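Local coordinates for DUF6836 domain-containing protein (Clostridium leptum, PDB 4PW1) that is of unknown function but folds into a nine-stranded antiparallel beta sheet surrounded by alpha-helices, at residues B[71-76]-B[81-86]; B[98-103]-B[108-113]. All blocks are in the same frame, centred on the assembly; numbering follows the deposited sequence.

How the contacts relate
Both contacts are beta hairpins, and they follow each other along the chain. Contact 1 comes first: residues 71-76 lead into strand 74-76, and a short turn brings back strand 80-89. That loop is closed before contact 2 begins. Strand 95-103 then runs antiparallel to strand 80-89, and a second tight turn returns strand 106-114 to complete contact 2. The loops neither nest nor cross. Their inner strands are sheet neighbours, so contact 2 continues what contact 1 starts. Leu-83 N lies 2.8 Å from Met-100 O, and Asp-85 N lies 2.8 Å from Asn-99 OD1, both probable hydrogen bonds. Together the hairpins form four consecutive strands of the nine-stranded sheet.

Contact 1 of 2, residues B[71-76]-B[81-86]; sequences IKFRYS and RFLKDM
Phe-73 and Leu-83 make the main apolar fit of this hairpin. The Phe-73 ring reaches over the facing strand with its CG beside the backbone N (chi1 -80°). Leu-83 CB sits over one face of the ring, 3.9 Å from its centroid and offset toward the rim, a CH-pi contact. The ring edge meets the backbone where Arg-81 joins Phe-82. Leu-83 extends its CD1 branch roughly at right angles to that approach, into a hollow beside the backbone of Lys-72, 3.6 Å from Lys-72 N. Farther along, the selenium of Met-86, a selenomethionine, fits against Ile-71, with SE 3.6 Å from Ile-71 CG1.

At the turn end, Tyr-75 presents its ring edge to Arg-81. Its CD1 lies over the centre of one face of the guanidinium, and the two planes are 72° apart. Salt bridges to Glu-43 and Asp-79 hold that guanidinium in place. On the other side of the sheet, the Phe-82 ring has Ser-76 CB at its edge. Nearby, the Arg-74 chain bends at chi3 (-69°) and brings NH2 down on the Lys-84 stem, 3.5 Å from Lys-84 CB.

Arg-74 and Phe-82 form a hydrogen-bonded pair, with Arg-74 N to Phe-82 O at 2.8 Å and Phe-82 N to Arg-74 O at 2.9 Å. Toward Ile-71 and Met-86 the two chains draw apart. A water bridges them, accepting from Lys-84 N and donating to Lys-72 O and, weakly, to Phe-82 O. It also lies over the Arg-74 guanidinium.

Helix 44-58 covers the Phe-73 side through Ile-46 and Ala-50. Trp-31 and Tyr-34 pack on Phe-82 across the sheet. Strand 39-40 flanks residues 71-76, and strand 95-103 flanks residues 81-86.

Contact 2 of 2, residues B[98-103]-B[108-113]; sequences VNMALD and CYFSYV
Met-100, a selenomethionine, meets Phe-110 across a non-hydrogen-bonded pair. Its SE lies at the edge of the Phe-110 ring, 5.2 Å from the centroid and 80° off the ring normal, a Met-aromatic contact. The chain bends at chi3 (50°), and SE, not the methyl CE, is the nearer of the two to Phe-110 CD2. Met-100 CG touches Phe-110 CD2 at 3.8 Å. On the same face, Val-98 slants its CG2 branch against Tyr-112 CD1.

The opposite face carries Asn-99, Ala-101, Tyr-109 and Ser-111. The Tyr-109 ring lies across the neighbouring strand with its edge toward Asn-99, and Asn-99 O is in the ring plane. Its CE1 reaches Asn-99 CB at 3.7 Å. Tyr-109 OH ends at Ser-111 OG in a weak hydrogen bond. A water joins Ser-111 OG to Asn-99 ND2, while Asn-99 OD1 takes the backbone N-H of Asp-85. Cys-108 SG packs 3.8 Å from Asp-103 CG, whose OD2 bonds Tyr-29 OH.

Asn-99 and Ser-111 form a hydrogen-bonded pair. Ala-101 N bonds Tyr-109 O at 3.0 Å. Ala-101 O receives Cys-108 N at 3.1 Å and, weakly, Tyr-109 N. Helix 44-58 covers Met-100 and Phe-110. With Cys-108 and Tyr-109 both facing Ala-101, this is a beta hairpin with a classic bulge near its turn, in the middle of the antiparallel sheet.

Contact 1 of 2, residues B[71-76]-B[81-86]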
ATOM      1  N   ILE B  71       7.525  20.662  16.635  1.00 25.93           N
ATOM      2  CA  ILE B  71       7.142  19.278  16.906  1.00 23.51           C
ATOM      3  C   ILE B  71       5.752  19.210  17.566  1.00 24.28           C
ATOM      4  O   ILE B  71       5.634  19.244  18.772  1.00 24.31           O
ATOM      5  CB  ILE B  71       8.188  18.605  17.793  1.00 21.08           C
ATOM      6  CG1 ILE B  71       9.521  18.579  17.026  1.00 22.86           C
ATOM      7  CG2 ILE B  71       7.780  17.190  18.154  1.00 23.14           C
ATOM      8  CD1 ILE B  71      10.713  18.163  17.889  1.00 22.93           C
ATOM      9  N   LYS B  72       4.726  19.002  16.754  1.00 23.51           N
ATOM     10  CA  LYS B  72       3.349  18.963  17.206  1.00 24.91           C
ATOM     11  C   LYS B  72       2.684  17.615  16.968  1.00 25.29           C
ATOM     12  O   LYS B  72       2.021  17.360  15.924  1.00 22.97           O
ATOM     13  CB  LYS B  72       2.578  20.094  16.545  1.00 32.29           C
ATOM     14  CG  LYS B  72       3.067  21.473  16.990  1.00 40.19           C
ATOM     15  CD  LYS B  72       2.095  22.550  16.526  1.00 58.67           C
ATOM     16  CE  LYS B  72       2.386  22.948  15.095  1.00 77.90           C
ATOM     17  NZ  LYS B  72       3.610  23.796  15.010  1.00100.13           N
ATOM     18  N   PHE B  73       2.878  16.727  17.933  1.00 20.25           N
ATOM     19  CA  PHE B  73       2.240  15.420  17.898  1.00 20.90           C
ATOM     20  C   PHE B  73       0.741  15.513  18.048  1.00 21.31           C
ATOM     21  O   PHE B  73       0.215  16.426  18.716  1.00 22.08           O
ATOM     22  CB  PHE B  73       2.826  14.473  18.945  1.00 21.47           C
ATOM     23  CG  PHE B  73       4.125  13.844  18.525  1.00 21.04           C
ATOM     24  CD1 PHE B  73       5.333  14.475  18.743  1.00 21.37           C
ATOM     25  CD2 PHE B  73       4.129  12.612  17.841  1.00 20.80           C
ATOM     26  CE1 PHE B  73       6.530  13.878  18.349  1.00 20.47           C
ATOM     27  CE2 PHE B  73       5.307  12.007  17.477  1.00 19.18           C
ATOM     28  CZ  PHE B  73       6.517  12.646  17.725  1.00 20.65           C
ATOM     29  N   ARG B  74       0.054  14.590  17.363  1.00 20.91           N
ATOM     30  CA  ARG B  74      -1.394  14.461  17.425  1.00 22.88           C
ATOM     31  C   ARG B  74      -1.728  13.091  17.956  1.00 20.70           C
ATOM     32  O   ARG B  74      -1.150  12.082  17.520  1.00 20.45           O
ATOM     33  CB  ARG B  74      -2.029  14.697  16.058  1.00 24.58           C
ATOM     34  CG  ARG B  74      -1.796  16.107  15.552  1.00 32.30           C
ATOM     35  CD  ARG B  74      -2.747  16.523  14.442  1.00 42.12           C
ATOM     36  NE  ARG B  74      -2.475  15.782  13.233  1.00 70.60           N
ATOM     37  CZ  ARG B  74      -1.890  16.271  12.140  1.00 80.61           C
ATOM     38  NH1 ARG B  74      -1.506  17.542  12.053  1.00 68.21           N
ATOM     39  NH2 ARG B  74      -1.704  15.469  11.106  1.00 83.06           N
ATOM     40  N   TYR B  75      -2.608  13.084  18.952  1.00 19.91           N
ATOM     41  CA  TYR B  75      -2.927  11.918  19.738  1.00 19.65           C
ATOM     42  C   TYR B  75      -4.166  11.249  19.215  1.00 19.94           C
ATOM     43  O   TYR B  75      -5.181  11.904  18.884  1.00 20.18           O
ATOM     44  CB  TYR B  75      -3.163  12.357  21.205  1.00 20.76           C
ATOM     45  CG  TYR B  75      -3.785  11.268  22.015  1.00 22.31           C
ATOM     46  CD1 TYR B  75      -3.014  10.234  22.520  1.00 22.95           C
ATOM     47  CD2 TYR B  75      -5.145  11.228  22.226  1.00 22.23           C
ATOM     48  CE1 TYR B  75      -3.583   9.198  23.246  1.00 23.65           C
ATOM     49  CE2 TYR B  75      -5.721  10.192  22.924  1.00 23.04           C
ATOM     50  CZ  TYR B  75      -4.917   9.170  23.431  1.00 22.47           C
ATOM     51  OH  TYR B  75      -5.493   8.171  24.145  1.00 20.64           O
ATOM     52  N   SER B  76      -4.096   9.933  19.170  1.00 20.09           N
ATOM     53  CA  SER B  76      -5.231   9.090  18.789  1.00 21.67           C
ATOM     54  C   SER B  76      -5.690   8.248  19.946  1.00 21.70           C
ATOM     55  O   SER B  76      -4.870   7.656  20.629  1.00 21.11           O
ATOM     56  CB  SER B  76      -4.789   8.111  17.686  1.00 24.99           C
ATOM     57  OG  SER B  76      -5.692   7.027  17.549  1.00 23.03           O
ATOM     58  N   ARG B  81       0.571   8.187  18.779  1.00 18.38           N
ATOM     59  CA  ARG B  81       0.924   9.576  18.597  1.00 20.69           C
ATOM     60  C   ARG B  81       1.586   9.735  17.222  1.00 20.14           C
ATOM     61  O   ARG B  81       2.530   9.020  16.899  1.00 19.25           O
ATOM     62  CB  ARG B  81       1.873   9.976  19.737  1.00 22.12           C
ATOM     63  CG  ARG B  81       1.084  10.072  21.055  1.00 25.70           C
ATOM     64  CD  ARG B  81       1.927   9.767  22.245  1.00 31.47           C
ATOM     65  NE  ARG B  81       1.204  10.020  23.498  1.00 26.62           N
ATOM     66  CZ  ARG B  81       0.411   9.153  24.114  1.00 26.68           C
ATOM     67  NH1 ARG B  81       0.103   7.967  23.580  1.00 27.38           N
ATOM     68  NH2 ARG B  81      -0.178   9.530  25.235  1.00 25.62           N
ATOM     69  N   PHE B  82       1.087  10.675  16.428  1.00 19.11           N
ATOM     70  CA  PHE B  82       1.571  10.916  15.103  1.00 18.21           C
ATOM     71  C   PHE B  82       2.145  12.308  14.966  1.00 18.08           C
ATOM     72  O   PHE B  82       1.512  13.292  15.338  1.00 16.13           O
ATOM     73  CB  PHE B  82       0.436  10.839  14.091  1.00 18.69           C
ATOM     74  CG  PHE B  82      -0.224   9.503  13.966  1.00 20.30           C
ATOM     75  CD1 PHE B  82       0.238   8.566  13.065  1.00 20.61           C
ATOM     76  CD2 PHE B  82      -1.368   9.203  14.707  1.00 21.61           C
ATOM     77  CE1 PHE B  82      -0.409   7.367  12.919  1.00 18.02           C
ATOM     78  CE2 PHE B  82      -2.031   8.010  14.527  1.00 21.40           C
ATOM     79  CZ  PHE B  82      -1.541   7.086  13.648  1.00 20.96           C
ATOM     80  N   LEU B  83       3.311  12.384  14.322  1.00 17.86           N
ATOM     81  CA  LEU B  83       3.855  13.643  13.790  1.00 15.98           C
ATOM     82  C   LEU B  83       3.872  13.536  12.293  1.00 17.44           C
ATOM     83  O   LEU B  83       4.671  12.772  11.720  1.00 18.34           O
ATOM     84  CB  LEU B  83       5.262  13.807  14.305  1.00 16.21           C
ATOM     85  CG  LEU B  83       5.951  15.078  13.858  1.00 18.93           C
ATOM     86  CD1 LEU B  83       5.332  16.267  14.556  1.00 21.47           C
ATOM     87  CD2 LEU B  83       7.435  14.981  14.189  1.00 20.73           C
ATOM     88  N   LYS B  84       2.974  14.257  11.648  1.00 18.13           N
ATOM     89  CA  LYS B  84       2.750  14.134  10.217  1.00 18.55           C
ATOM     90  C   LYS B  84       3.313  15.319   9.458  1.00 17.54           C
ATOM     91  O   LYS B  84       2.915  16.447   9.672  1.00 17.09           O
ATOM     92  CB  LYS B  84       1.270  14.039   9.897  1.00 21.33           C
ATOM     93  CG  LYS B  84       0.976  13.584   8.452  1.00 25.37           C
ATOM     94  CD  LYS B  84      -0.515  13.753   8.186  1.00 31.53           C
ATOM     95  CE  LYS B  84      -0.998  12.962   6.997  1.00 41.81           C
ATOM     96  NZ  LYS B  84      -0.325  13.403   5.777  1.00 46.23           N
ATOM     97  N   ASP B  85       4.207  15.021   8.514  1.00 18.99           N
ATOM     98  CA  ASP B  85       4.754  16.002   7.585  1.00 19.03           C
ATOM     99  C   ASP B  85       5.218  17.286   8.261  1.00 18.10           C
ATOM    100  O   ASP B  85       4.891  18.375   7.827  1.00 19.24           O
ATOM    101  CB  ASP B  85       3.755  16.278   6.454  1.00 20.30           C
ATOM    102  CG  ASP B  85       3.573  15.095   5.532  1.00 22.15           C
ATOM    103  OD1 ASP B  85       4.492  14.245   5.390  1.00 20.17           O
ATOM    104  OD2 ASP B  85       2.476  15.024   4.905  1.00 22.69           O
HETATM  105  N   MSE B  86       6.068  17.169   9.285  1.00 17.46           N
HETATM  106  CA  MSE B  86       6.729  18.335   9.818  1.00 19.16           C
HETATM  107  C   MSE B  86       7.776  18.817   8.810  1.00 21.45           C
HETATM  108  O   MSE B  86       8.671  18.050   8.404  1.00 20.90           O
HETATM  109  CB  MSE B  86       7.379  18.049  11.178  1.00 17.75           C
HETATM  110  CG  MSE B  86       8.060  19.264  11.713  1.00 19.86           C
HETATM  111 SE   MSE B  86       8.861  18.862  13.456  0.75 16.08          SE
HETATM  112  CE  MSE B  86      10.233  17.592  13.041  1.00 18.02           C
TER
HETATM  113  O   HOH W   1       1.334  15.984  13.377  1.00 33.86           O

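Contact 2 of 2, residues B[98-103]-B[108-113]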
ATOM      1  N   VAL B  98       9.569  15.392   7.917  1.00 18.40           N
ATOM      2  CA  VAL B  98       9.742  14.397   8.938  1.00 18.90           C
ATOM      3  C   VAL B  98       8.379  13.838   9.345  1.00 17.55           C
ATOM      4  O   VAL B  98       7.453  14.602   9.651  1.00 17.22           O
ATOM      5  CB  VAL B  98      10.371  14.976  10.185  1.00 18.74           C
ATOM      6  CG1 VAL B  98      10.506  13.919  11.283  1.00 20.79           C
ATOM      7  CG2 VAL B  98      11.707  15.579   9.857  1.00 21.05           C
ATOM      8  N   ASN B  99       8.294  12.518   9.388  1.00 15.73           N
ATOM      9  CA  ASN B  99       7.130  11.807   9.885  1.00 15.47           C
ATOM     10  C   ASN B  99       7.566  10.863  10.993  1.00 15.35           C
ATOM     11  O   ASN B  99       8.604  10.195  10.878  1.00 15.23           O
ATOM     12  CB  ASN B  99       6.458  11.027   8.762  1.00 15.93           C
ATOM     13  CG  ASN B  99       5.641  11.930   7.878  1.00 16.97           C
ATOM     14  OD1 ASN B  99       4.496  12.238   8.191  1.00 15.90           O
ATOM     15  ND2 ASN B  99       6.272  12.483   6.863  1.00 18.07           N
HETATM   16  N   MSE B 100       6.774  10.797  12.063  1.00 15.04           N
HETATM   17  CA  MSE B 100       7.047   9.882  13.138  1.00 16.11           C
HETATM   18  C   MSE B 100       5.806   9.402  13.767  1.00 16.61           C
HETATM   19  O   MSE B 100       4.779  10.043  13.696  1.00 17.55           O
HETATM   20  CB  MSE B 100       7.848  10.538  14.305  1.00 16.02           C
HETATM   21  CG  MSE B 100       9.132  11.105  13.814  1.00 18.36           C
HETATM   22 SE   MSE B 100      10.232  11.849  15.374  0.75 20.06          SE
HETATM   23  CE  MSE B 100      10.131  10.446  16.440  1.00 13.60           C
ATOM     24  N   ALA B 101       5.899   8.251  14.412  1.00 16.56           N
ATOM     25  CA  ALA B 101       4.777   7.752  15.196  1.00 16.11           C
ATOM     26  C   ALA B 101       5.271   6.897  16.333  1.00 15.76           C
ATOM     27  O   ALA B 101       6.254   6.160  16.189  1.00 15.40           O
ATOM     28  CB  ALA B 101       3.829   6.951  14.353  1.00 16.84           C
ATOM     29  N   LEU B 102       4.517   6.952  17.419  1.00 16.82           N
ATOM     30  CA  LEU B 102       4.709   6.081  18.559  1.00 19.64           C
ATOM     31  C   LEU B 102       3.433   5.337  18.870  1.00 18.94           C
ATOM     32  O   LEU B 102       2.335   5.897  18.775  1.00 20.85           O
ATOM     33  CB  LEU B 102       5.120   6.904  19.796  1.00 22.48           C
ATOM     34  CG  LEU B 102       6.535   7.489  19.690  1.00 26.51           C
ATOM     35  CD1 LEU B 102       6.496   8.856  19.050  1.00 28.50           C
ATOM     36  CD2 LEU B 102       7.124   7.580  21.083  1.00 27.40           C
ATOM     37  N   ASP B 103       3.614   4.075  19.253  1.00 18.86           N
ATOM     38  CA  ASP B 103       2.551   3.221  19.741  1.00 20.86           C
ATOM     39  C   ASP B 103       2.951   2.722  21.143  1.00 20.38           C
ATOM     40  O   ASP B 103       3.967   3.140  21.671  1.00 22.33           O
ATOM     41  CB  ASP B 103       2.266   2.117  18.712  1.00 21.08           C
ATOM     42  CG  ASP B 103       3.352   1.023  18.619  1.00 26.05           C
ATOM     43  OD1 ASP B 103       4.318   1.007  19.395  1.00 26.50           O
ATOM     44  OD2 ASP B 103       3.223   0.142  17.725  1.00 23.57           O
ATOM     45  N   CYS B 108       7.660   3.460  16.414  1.00 20.48           N
ATOM     46  CA  CYS B 108       7.315   2.441  15.406  1.00 18.41           C
ATOM     47  C   CYS B 108       7.410   2.960  13.981  1.00 18.23           C
ATOM     48  O   CYS B 108       7.258   2.205  13.037  1.00 20.41           O
ATOM     49  CB  CYS B 108       5.910   1.896  15.689  1.00 19.71           C
ATOM     50  SG  CYS B 108       4.569   3.105  15.693  1.00 20.35           S
ATOM     51  N   TYR B 109       7.625   4.266  13.824  1.00 17.63           N
ATOM     52  CA  TYR B 109       7.773   4.867  12.532  1.00 15.62           C
ATOM     53  C   TYR B 109       8.608   6.135  12.611  1.00 16.24           C
ATOM     54  O   TYR B 109       8.391   6.959  13.468  1.00 17.46           O
ATOM     55  CB  TYR B 109       6.411   5.128  11.862  1.00 19.70           C
ATOM     56  CG  TYR B 109       6.553   5.630  10.442  1.00 16.47           C
ATOM     57  CD1 TYR B 109       6.994   6.940  10.187  1.00 16.37           C
ATOM     58  CD2 TYR B 109       6.336   4.799   9.369  1.00 17.62           C
ATOM     59  CE1 TYR B 109       7.177   7.379   8.898  1.00 19.48           C
ATOM     60  CE2 TYR B 109       6.528   5.227   8.060  1.00 17.74           C
ATOM     61  CZ  TYR B 109       6.928   6.503   7.842  1.00 18.47           C
ATOM     62  OH  TYR B 109       7.129   6.921   6.582  1.00 22.18           O
ATOM     63  N   PHE B 110       9.603   6.236  11.725  1.00 16.76           N
ATOM     64  CA  PHE B 110      10.401   7.437  11.527  1.00 17.19           C
ATOM     65  C   PHE B 110      10.759   7.574  10.048  1.00 14.92           C
ATOM     66  O   PHE B 110      11.171   6.617   9.444  1.00 15.82           O
ATOM     67  CB  PHE B 110      11.706   7.339  12.321  1.00 16.84           C
ATOM     68  CG  PHE B 110      12.618   8.517  12.110  1.00 18.24           C
ATOM     69  CD1 PHE B 110      13.541   8.533  11.086  1.00 20.13           C
ATOM     70  CD2 PHE B 110      12.532   9.622  12.930  1.00 17.20           C
ATOM     71  CE1 PHE B 110      14.372   9.629  10.895  1.00 19.20           C
ATOM     72  CE2 PHE B 110      13.321  10.725  12.717  1.00 19.06           C
ATOM     73  CZ  PHE B 110      14.246  10.736  11.698  1.00 18.33           C
ATOM     74  N   SER B 111      10.620   8.757   9.466  1.00 14.64           N
ATOM     75  CA  SER B 111      11.207   9.002   8.169  1.00 15.01           C
ATOM     76  C   SER B 111      11.603  10.475   8.031  1.00 16.80           C
ATOM     77  O   SER B 111      10.901  11.408   8.535  1.00 16.98           O
ATOM     78  CB  SER B 111      10.228   8.585   7.051  1.00 15.81           C
ATOM     79  OG  SER B 111       9.173   9.532   6.981  1.00 16.13           O
ATOM     80  N   TYR B 112      12.715  10.674   7.328  1.00 17.84           N
ATOM     81  CA  TYR B 112      13.364  11.951   7.129  1.00 19.89           C
ATOM     82  C   TYR B 112      13.687  12.074   5.643  1.00 20.74           C
ATOM     83  O   TYR B 112      14.649  11.489   5.163  1.00 19.96           O
ATOM     84  CB  TYR B 112      14.640  11.930   7.955  1.00 20.85           C
ATOM     85  CG  TYR B 112      15.500  13.163   7.971  1.00 20.23           C
ATOM     86  CD1 TYR B 112      15.213  14.223   8.816  1.00 20.39           C
ATOM     87  CD2 TYR B 112      16.662  13.217   7.227  1.00 23.46           C
ATOM     88  CE1 TYR B 112      16.048  15.334   8.877  1.00 24.54           C
ATOM     89  CE2 TYR B 112      17.509  14.319   7.279  1.00 23.86           C
ATOM     90  CZ  TYR B 112      17.207  15.371   8.125  1.00 22.99           C
ATOM     91  OH  TYR B 112      18.037  16.440   8.180  1.00 24.16           O
ATOM     92  N   VAL B 113      12.860  12.807   4.907  1.00 20.38           N
ATOM     93  CA  VAL B 113      12.838  12.701   3.467  1.00 18.31           C
ATOM     94  C   VAL B 113      13.063  14.051   2.827  1.00 19.85           C
ATOM     95  O   VAL B 113      12.284  15.005   3.010  1.00 19.90           O
ATOM     96  CB  VAL B 113      11.536  12.034   2.934  1.00 19.06           C
ATOM     97  CG1 VAL B 113      11.520  12.024   1.390  1.00 21.27           C
ATOM     98  CG2 VAL B 113      11.383  10.621   3.435  1.00 20.36           C
TER
HETATM   99  O   HOH W   2       9.087  11.872   5.958  1.00 16.46           O